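Local structure of Alpha/beta hydrolase (Streptomyces albidoflavus, 6KSU) at residues G55-Y60 with S260-V265; L344-T349 with A369-G374. The protein probably catalyses the head-to-tail macrolactamization of non-ribosomal peptides, joining residues of opposite chirality, as a cyclase related to penicillin-binding proteins. All blocks are in the same frame, centred on the assembly; numbering follows the deposited sequence.

Contact 1 (G55-Y60 with S260-V265)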
loop_
_atom_site.group_PDB
_atom_site.type_symbol
_atom_site.label_atom_id
_atom_site.label_comp_id
_atom_site.label_asym_id
_atom_site.label_seq_id
_atom_site.Cartn_x
_atom_site.Cartn_y
_atom_site.Cartn_z
ATOM N N GLY A 55 24.978 -7.794 3.271
ATOM C CA GLY A 55 25.147 -8.756 2.205
ATOM C C GLY A 55 24.530 -10.120 2.437
ATOM O O GLY A 55 24.650 -10.988 1.571
ATOM N N ALA A 56 23.868 -10.359 3.565
ATOM C CA ALA A 56 23.325 -11.686 3.786
ATOM C C ALA A 56 21.911 -11.604 4.336
ATOM O O ALA A 56 21.482 -10.585 4.884
ATOM C CB ALA A 56 24.220 -12.500 4.720
ATOM N N LEU A 57 21.202 -12.717 4.205
ATOM C CA LEU A 57 19.782 -12.801 4.484
ATOM C C LEU A 57 19.532 -13.563 5.783
ATOM O O LEU A 57 20.135 -14.616 6.018
ATOM C CB LEU A 57 19.076 -13.498 3.324
ATOM C CG LEU A 57 17.585 -13.771 3.462
ATOM C CD1 LEU A 57 16.812 -12.459 3.184
ATOM C CD2 LEU A 57 17.178 -14.884 2.497
ATOM N N SER A 58 18.641 -13.025 6.618
ATOM C CA SER A 58 18.115 -13.711 7.795
ATOM C C SER A 58 16.650 -14.015 7.536
ATOM O O SER A 58 15.911 -13.128 7.100
ATOM C CB SER A 58 18.229 -12.853 9.063
ATOM O OG SER A 58 19.572 -12.706 9.483
ATOM N N GLU A 59 16.225 -15.248 7.820
ATOM C CA GLU A 59 14.847 -15.673 7.583
ATOM C C GLU A 59 14.262 -16.219 8.873
ATOM O O GLU A 59 14.696 -17.267 9.361
ATOM C CB GLU A 59 14.748 -16.735 6.485
ATOM C CG GLU A 59 15.430 -16.407 5.176
ATOM C CD GLU A 59 15.096 -17.435 4.102
ATOM O OE1 GLU A 59 14.117 -17.197 3.359
ATOM O OE2 GLU A 59 15.782 -18.500 4.025
ATOM N N TYR A 60 13.267 -15.526 9.406
ATOM C CA TYR A 60 12.589 -15.958 10.611
ATOM C C TYR A 60 11.161 -16.310 10.236
ATOM O O TYR A 60 10.571 -15.670 9.360
ATOM C CB TYR A 60 12.629 -14.863 11.662
ATOM C CG TYR A 60 14.007 -14.234 11.862
ATOM C CD1 TYR A 60 14.961 -14.817 12.701
ATOM C CD2 TYR A 60 14.349 -13.049 11.223
ATOM C CE1 TYR A 60 16.218 -14.235 12.887
ATOM C CE2 TYR A 60 15.602 -12.463 11.408
ATOM C CZ TYR A 60 16.531 -13.057 12.249
ATOM O OH TYR A 60 17.770 -12.459 12.424
ATOM N N SER A 260 5.949 -14.689 0.217
ATOM C CA SER A 260 6.660 -14.730 1.481
ATOM C C SER A 260 7.376 -13.426 1.786
ATOM O O SER A 260 7.688 -12.628 0.902
ATOM C CB SER A 260 7.690 -15.858 1.481
ATOM O OG SER A 260 8.887 -15.356 0.948
ATOM N N ALA A 261 7.702 -13.262 3.062
ATOM C CA ALA A 261 8.612 -12.193 3.462
ATOM C C ALA A 261 9.871 -12.212 2.617
ATOM O O ALA A 261 10.361 -11.166 2.192
ATOM C CB ALA A 261 8.979 -12.341 4.947
ATOM N N THR A 262 10.424 -13.406 2.385
ATOM C CA THR A 262 11.690 -13.526 1.669
ATOM C C THR A 262 11.538 -13.137 0.204
ATOM O O THR A 262 12.451 -12.539 -0.379
ATOM C CB THR A 262 12.215 -14.957 1.811
ATOM O OG1 THR A 262 12.710 -15.125 3.139
ATOM C CG2 THR A 262 13.353 -15.261 0.814
ATOM N N ASP A 263 10.399 -13.482 -0.408
ATOM C CA ASP A 263 10.094 -13.023 -1.766
ATOM C C ASP A 263 10.166 -11.492 -1.867
ATOM O O ASP A 263 10.765 -10.950 -2.804
ATOM C CB ASP A 263 8.701 -13.532 -2.209
ATOM C CG ASP A 263 8.626 -15.059 -2.333
ATOM O OD1 ASP A 263 9.698 -15.711 -2.430
ATOM O OD2 ASP A 263 7.501 -15.623 -2.339
ATOM N N LEU A 264 9.570 -10.779 -0.894
ATOM C CA LEU A 264 9.542 -9.322 -0.943
ATOM C C LEU A 264 10.932 -8.735 -0.787
ATOM O O LEU A 264 11.257 -7.720 -1.419
ATOM C CB LEU A 264 8.631 -8.753 0.144
ATOM C CG LEU A 264 7.120 -8.937 0.046
ATOM C CD1 LEU A 264 6.458 -8.315 1.285
ATOM C CD2 LEU A 264 6.549 -8.304 -1.216
ATOM N N VAL A 265 11.747 -9.324 0.089
ATOM C CA VAL A 265 13.134 -8.875 0.219
ATOM C C VAL A 265 13.888 -9.116 -1.092
ATOM O O VAL A 265 14.675 -8.275 -1.541
ATOM C CB VAL A 265 13.807 -9.575 1.418
ATOM C CG1 VAL A 265 15.300 -9.320 1.447
ATOM C CG2 VAL A 265 13.166 -9.108 2.735
#
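Leu57 and Glu59, on an outermost strand of the antiparallel sheet in this beta-lactamase-type fold, meet the first turn of helix 261-268, which lies against one face of that sheet. Over residues 56-60 and 261-265 the two axes run roughly antiparallel, at 157°. The apolar part falls to Leu57, whose two methyls are shared between helix residues three positions apart: CD1 meets Val265 CG1 at 3.9 Å, and CD2 approaches Thr262 CG2 at 4.2 Å. The CB of Leu57 already points toward the helix, and CG anti to the backbone N (chi1 176°) carries both methyls to it.

The polar part is a single hydrogen bond. Glu59 extends beyond CG, and Thr262 OG1 donates to Glu59 OE1 over 2.5 Å; OE1 receives it on its anti lone pair, the one turned away from the other carboxylate oxygen. Ser50 of strand 46-53 also hydrogen-bonds to Thr262 OG1, so the hydroxyl links two neighbouring strands to the helix.

A capping box begins that helix. Asp263 N donates to Ser260 OG at 2.8 Å, and Asp263 OD2, which also takes a salt bridge from Arg225, accepts Ser260 N at 3.1 Å from a direction 50° out of the carboxylate plane.

Contact 2 (L344-T349 with A369-G374)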
loop_
_atom_site.group_PDB
_atom_site.type_symbol
_atom_site.label_atom_id
_atom_site.label_comp_id
_atom_site.label_asym_id
_atom_site.label_seq_id
_atom_site.Cartn_x
_atom_site.Cartn_y
_atom_site.Cartn_z
ATOM N N LEU A 344 19.808 -2.322 2.863
ATOM C CA LEU A 344 19.024 -3.001 3.881
ATOM C C LEU A 344 17.575 -3.111 3.426
ATOM O O LEU A 344 16.973 -2.118 2.998
ATOM C CB LEU A 344 19.123 -2.258 5.209
ATOM C CG LEU A 344 18.580 -2.882 6.489
ATOM C CD1 LEU A 344 19.049 -1.980 7.592
ATOM C CD2 LEU A 344 17.055 -3.078 6.571
ATOM N N ALA A 345 17.016 -4.313 3.538
ATOM C CA ALA A 345 15.613 -4.560 3.253
ATOM C C ALA A 345 15.073 -5.556 4.265
ATOM O O ALA A 345 15.759 -6.512 4.642
ATOM C CB ALA A 345 15.404 -5.092 1.836
ATOM N N LEU A 346 13.844 -5.321 4.704
ATOM C CA LEU A 346 13.190 -6.217 5.637
ATOM C C LEU A 346 11.705 -6.237 5.322
ATOM O O LEU A 346 11.116 -5.223 4.934
ATOM C CB LEU A 346 13.427 -5.815 7.093
ATOM C CG LEU A 346 12.916 -4.520 7.734
ATOM C CD1 LEU A 346 11.498 -4.620 8.114
ATOM C CD2 LEU A 346 13.691 -4.319 9.005
ATOM N N ALA A 347 11.118 -7.399 5.462
ATOM C CA ALA A 347 9.726 -7.611 5.130
ATOM C C ALA A 347 9.116 -8.409 6.253
ATOM O O ALA A 347 9.785 -9.254 6.856
ATOM C CB ALA A 347 9.552 -8.353 3.810
ATOM N N LEU A 348 7.855 -8.118 6.550
ATOM C CA LEU A 348 7.136 -8.829 7.594
ATOM C C LEU A 348 5.814 -9.273 7.004
ATOM O O LEU A 348 5.114 -8.457 6.387
ATOM C CB LEU A 348 6.924 -7.928 8.820
ATOM C CG LEU A 348 6.084 -8.481 9.958
ATOM C CD1 LEU A 348 6.827 -9.577 10.644
ATOM C CD2 LEU A 348 5.667 -7.384 10.929
ATOM N N THR A 349 5.493 -10.566 7.140
ATOM C CA THR A 349 4.140 -11.037 6.868
ATOM C C THR A 349 3.540 -11.579 8.159
ATOM O O THR A 349 4.249 -12.147 8.994
ATOM C CB THR A 349 4.076 -12.085 5.746
ATOM O OG1 THR A 349 4.885 -13.245 6.040
ATOM C CG2 THR A 349 4.519 -11.465 4.414
ATOM N N ALA A 369 18.688 -3.456 17.911
ATOM C CA ALA A 369 19.683 -4.202 17.147
ATOM C C ALA A 369 20.238 -3.389 15.977
ATOM O O ALA A 369 20.760 -3.974 15.017
ATOM C CB ALA A 369 19.107 -5.529 16.646
ATOM N N GLY A 370 20.151 -2.057 16.036
ATOM C CA GLY A 370 20.676 -1.192 14.995
ATOM C C GLY A 370 19.768 -0.978 13.799
ATOM O O GLY A 370 20.173 -0.298 12.842
ATOM N N LEU A 371 18.555 -1.533 13.820
ATOM C CA LEU A 371 17.604 -1.419 12.717
ATOM C C LEU A 371 16.563 -0.362 13.061
ATOM O O LEU A 371 15.467 -0.667 13.517
ATOM C CB LEU A 371 16.933 -2.757 12.444
ATOM C CG LEU A 371 17.728 -3.800 11.684
ATOM C CD1 LEU A 371 16.783 -4.690 10.908
ATOM C CD2 LEU A 371 18.661 -3.085 10.760
ATOM N N ASP A 372 16.905 0.896 12.793
ATOM C CA ASP A 372 16.028 2.026 13.106
ATOM C C ASP A 372 15.207 2.394 11.867
ATOM O O ASP A 372 15.509 3.339 11.131
ATOM C CB ASP A 372 16.850 3.209 13.620
ATOM C CG ASP A 372 18.114 3.456 12.801
ATOM O OD1 ASP A 372 18.592 2.527 12.102
ATOM O OD2 ASP A 372 18.620 4.600 12.848
ATOM N N VAL A 373 14.139 1.625 11.643
ATOM C CA VAL A 373 13.262 1.912 10.517
ATOM C C VAL A 373 12.592 3.259 10.743
ATOM O O VAL A 373 12.277 3.630 11.879
ATOM C CB VAL A 373 12.221 0.792 10.349
ATOM C CG1 VAL A 373 11.416 1.001 9.064
ATOM C CG2 VAL A 373 12.890 -0.569 10.375
ATOM N N GLY A 374 12.377 4.007 9.664
ATOM C CA GLY A 374 11.721 5.292 9.811
ATOM C C GLY A 374 10.307 5.136 10.335
ATOM O O GLY A 374 9.673 4.089 10.178
#
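Leu371 pushes its two methyls against a pair of leucines two residues apart on strand 344-350. Its CD2 presses on Leu344 CD1 at 3.4 Å, tighter than ordinary van der Waals contact, as the two side chains slant across one another. Its CD1 meets Leu346 CD2 at 3.6 Å, and here the chains come tip to tip. One branched side chain thus engages two strand residues on the same face of the sheet.

Val373 adds a lighter touch from the same segment, its CG2 lying 4.1 Å from Leu346 CD2. That single methyl of Leu346 therefore serves both Leu371 and Val373. A chi1 of 65°, with CG set between the backbone N and the carbonyl carbon, and a chi2 of 80° together direct CD2 to that point.

All four touching residues are buried, and no hydrogen bond crosses between the segments; the joint is made by hydrocarbon. Polar anchoring of 369-374 comes from the flanks: Arg342, just before the strand, forms a salt bridge with Asp372 OD1 and a hydrogen bond with Gly370 O, while Arg53 bonds to Ala369 O. At the backbone angles of Gly370, with a positive phi of 83°, a CB would be jammed against the carbonyl O of Ala369.

Segment 369-374 belongs to the connection that follows helix 355-365 and leads to the C-terminal eight-stranded barrel, so the contact joins the start of that connection to the sheet of the beta-lactamase-type domain. Around it, Leu371 also packs on Val51 and Arg53 of strand 46-53, Leu346 touches Trp359 of helix 355-365, and Ala369 rests on Val31 of helix 23-41, while Ala345 and Ala347 of the same strand as Leu346 pack against helix 261-268.

Contacts 1 and 2 cover opposite faces of one antiparallel sheet, with their centres 11 Å apart. Helix 261-268 lies on one face and the 369-374 linker on the other, and strand 344-350 joins them: Ala347 CB lies 3.3 Å from Ala261 O and 3.8 Å from Leu264 CB. The helix of contact 1 reaches toward the probable active site: its Leu264, which does not touch 55-60, packs on Val84, next to Ser83 of a presumed SxxK motif with Lys86. Contact 2 is plain packing made by the linker itself, although a malonate ion, probably from crystallisation, lies about 5 Å from the side chain of Leu344.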